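PDB 2IS8: molybdopterin biosynthesis enzyme, MoaB from Thermus thermophilus, which takes part in molybdopterin (molybdenum cofactor) biosynthesis and probably binds molybdopterin. Local coordinates for the interface of chains A and B. Sequence-based numbering; all coordinates share one arbitrary frame. Chains: chain A/B, Molybdopterin biosynthesis enzyme, MoaB.

The interface of chains A and B. Residues chain A 107-109, 111-112; chain B 95, 98, 141, 144-145.
A:Thr107 reaches across to B:Ala141, B:Leu98, B:Pro144 and B:Val145, and shows how a small branched side chain can serve a subunit contact with both its polar and its apolar arm. This patch is part of an interface within the deposited trimer, which may be the biological assembly. CB of A:Thr107 rests against the ring of B:Pro144, 3.9 Å from that residue's CB, the two side chains meeting at about a right angle. Beyond CB the branches part. The hydroxyl OG1 of A:Thr107, anti to the carbonyl carbon (chi1 -57°), donates a hydrogen bond of 2.8 Å to the backbone O of B:Ala141. It arrives in the plane of the carbonyl, bent from straight at 150° about the oxygen, while CG and CD of the B:Pro144 ring lie within van der Waals range of the same hydroxyl. The methyl CG2 of A:Thr107, anti to the backbone N, turns to the leucine and valine: it packs tightly against CD1 of B:Leu98 at 3.5 Å and touches CG1 of B:Val145 at 3.6 Å. An alanine here would probably leave the B:Ala141 carbonyl without this donor and open a gap beside the B:Leu98 and B:Val145 methyls. The same B:Leu98 CD1 also meets CB of A:Ala111 at 3.8 Å, so one leucine tip bridges two residues of chain A. B:Val145 is likewise shared: its CG1 faces SD of A:Met109, and its CG2 lies 4.0 Å from CD2 of A:Leu112, which also touches the tip of B:Leu95. In the fold, the chain A side is a loop running into the 3-10 helix 109-112; it docks against helix 93-99, the C-terminal end of helix 132-142 and the 3-10 helix 143-145 of chain B.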
ATOM      1  N   THR A 107     -10.823  13.574   0.775  1.00 26.29           N
ATOM      2  CA  THR A 107     -10.704  12.157   1.115  1.00 24.20           C
ATOM      3  C   THR A 107     -11.829  11.343   0.483  1.00 19.31           C
ATOM      4  O   THR A 107     -13.008  11.556   0.769  1.00 21.28           O
ATOM      5  CB  THR A 107     -10.730  11.947   2.632  1.00 26.61           C
ATOM      6  OG1 THR A 107      -9.673  12.706   3.235  1.00 28.32           O
ATOM      7  CG2 THR A 107     -10.538  10.478   2.960  1.00 25.18           C
ATOM      8  N   PRO A 108     -11.472  10.388  -0.388  1.00 20.13           N
ATOM      9  CA  PRO A 108     -12.467   9.552  -1.062  1.00 18.53           C
ATOM     10  C   PRO A 108     -12.919   8.344  -0.255  1.00 18.53           C
ATOM     11  O   PRO A 108     -12.143   7.768   0.515  1.00 14.92           O
ATOM     12  CB  PRO A 108     -11.745   9.144  -2.341  1.00 18.85           C
ATOM     13  CG  PRO A 108     -10.348   8.923  -1.837  1.00 20.80           C
ATOM     14  CD  PRO A 108     -10.123  10.136  -0.934  1.00 20.04           C
ATOM     15  N   MET A 109     -14.181   7.968  -0.433  1.00 17.23           N
ATOM     16  CA  MET A 109     -14.721   6.801   0.246  1.00 17.66           C
ATOM     17  C   MET A 109     -14.029   5.580  -0.338  1.00 14.42           C
ATOM     18  O   MET A 109     -14.022   4.509   0.268  1.00 14.05           O
ATOM     19  CB  MET A 109     -16.229   6.694   0.013  1.00 18.93           C
ATOM     20  CG  MET A 109     -17.064   7.670   0.823  1.00 23.00           C
ATOM     21  SD  MET A 109     -17.088   7.228   2.574  1.00 23.59           S
ATOM     22  CE  MET A 109     -17.602   8.776   3.322  1.00 30.32           C
ATOM     23  N   ALA A 111     -11.086   5.039  -0.434  1.00 12.83           N
ATOM     24  CA  ALA A 111      -9.976   4.673   0.436  1.00 11.93           C
ATOM     25  C   ALA A 111     -10.399   3.511   1.341  1.00 13.20           C
ATOM     26  O   ALA A 111      -9.551   2.824   1.921  1.00 12.24           O
ATOM     27  CB  ALA A 111      -9.545   5.876   1.282  1.00 14.94           C
ATOM     28  N   LEU A 112     -11.706   3.292   1.462  1.00 11.11           N
ATOM     29  CA  LEU A 112     -12.202   2.209   2.303  1.00 12.30           C
ATOM     30  C   LEU A 112     -12.330   0.889   1.556  1.00 15.66           C
ATOM     31  O   LEU A 112     -12.931  -0.058   2.062  1.00 18.98           O
ATOM     32  CB  LEU A 112     -13.548   2.580   2.920  1.00 13.97           C
ATOM     33  CG  LEU A 112     -13.536   3.831   3.801  1.00 12.39           C
ATOM     34  CD1 LEU A 112     -14.917   4.015   4.406  1.00 13.44           C
ATOM     35  CD2 LEU A 112     -12.480   3.697   4.897  1.00 14.89           C
TER
ATOM     36  N   LEU B  95      -6.433   3.371   4.614  1.00 12.36           N
ATOM     37  CA  LEU B  95      -6.342   4.304   5.733  1.00 12.61           C
ATOM     38  C   LEU B  95      -4.882   4.590   6.081  1.00 12.42           C
ATOM     39  O   LEU B  95      -4.541   5.698   6.499  1.00 12.27           O
ATOM     40  CB  LEU B  95      -7.103   3.752   6.948  1.00 10.76           C
ATOM     41  CG  LEU B  95      -8.629   3.722   6.785  1.00 10.66           C
ATOM     42  CD1 LEU B  95      -9.285   3.084   8.009  1.00 13.85           C
ATOM     43  CD2 LEU B  95      -9.145   5.149   6.589  1.00 13.05           C
ATOM     44  N   LEU B  98      -3.822   7.159   3.693  1.00 13.82           N
ATOM     45  CA  LEU B  98      -4.334   8.479   4.052  1.00 11.21           C
ATOM     46  C   LEU B  98      -3.495   9.106   5.161  1.00 12.01           C
ATOM     47  O   LEU B  98      -3.209  10.304   5.124  1.00 13.52           O
ATOM     48  CB  LEU B  98      -5.798   8.401   4.502  1.00 11.42           C
ATOM     49  CG  LEU B  98      -6.856   8.095   3.438  1.00 12.59           C
ATOM     50  CD1 LEU B  98      -8.230   8.146   4.086  1.00 12.59           C
ATOM     51  CD2 LEU B  98      -6.764   9.097   2.289  1.00 15.62           C
ATOM     52  N   ALA B 141      -6.713  13.603   7.913  1.00 14.51           N
ATOM     53  CA  ALA B 141      -6.774  13.007   6.584  1.00 15.74           C
ATOM     54  C   ALA B 141      -7.805  11.882   6.523  1.00 15.34           C
ATOM     55  O   ALA B 141      -8.470  11.698   5.505  1.00 16.01           O
ATOM     56  CB  ALA B 141      -5.399  12.480   6.179  1.00 17.62           C
ATOM     57  N   PRO B 144     -12.769  12.452   7.362  1.00 14.73           N
ATOM     58  CA  PRO B 144     -13.946  12.456   6.483  1.00 17.22           C
ATOM     59  C   PRO B 144     -14.613  11.109   6.216  1.00 16.60           C
ATOM     60  O   PRO B 144     -15.817  11.048   5.954  1.00 18.96           O
ATOM     61  CB  PRO B 144     -13.414  13.092   5.195  1.00 16.58           C
ATOM     62  CG  PRO B 144     -12.347  14.018   5.694  1.00 16.90           C
ATOM     63  CD  PRO B 144     -11.640  13.150   6.722  1.00 15.95           C
ATOM     64  N   VAL B 145     -13.841  10.029   6.273  1.00 14.00           N
ATOM     65  CA  VAL B 145     -14.387   8.704   6.012  1.00 13.27           C
ATOM     66  C   VAL B 145     -14.371   7.827   7.256  1.00 13.83           C
ATOM     67  O   VAL B 145     -14.750   6.664   7.197  1.00 14.20           O
ATOM     68  CB  VAL B 145     -13.598   7.976   4.896  1.00 16.35           C
ATOM     69  CG1 VAL B 145     -13.608   8.810   3.624  1.00 17.29           C
ATOM     70  CG2 VAL B 145     -12.161   7.706   5.344  1.00 14.90           C
TER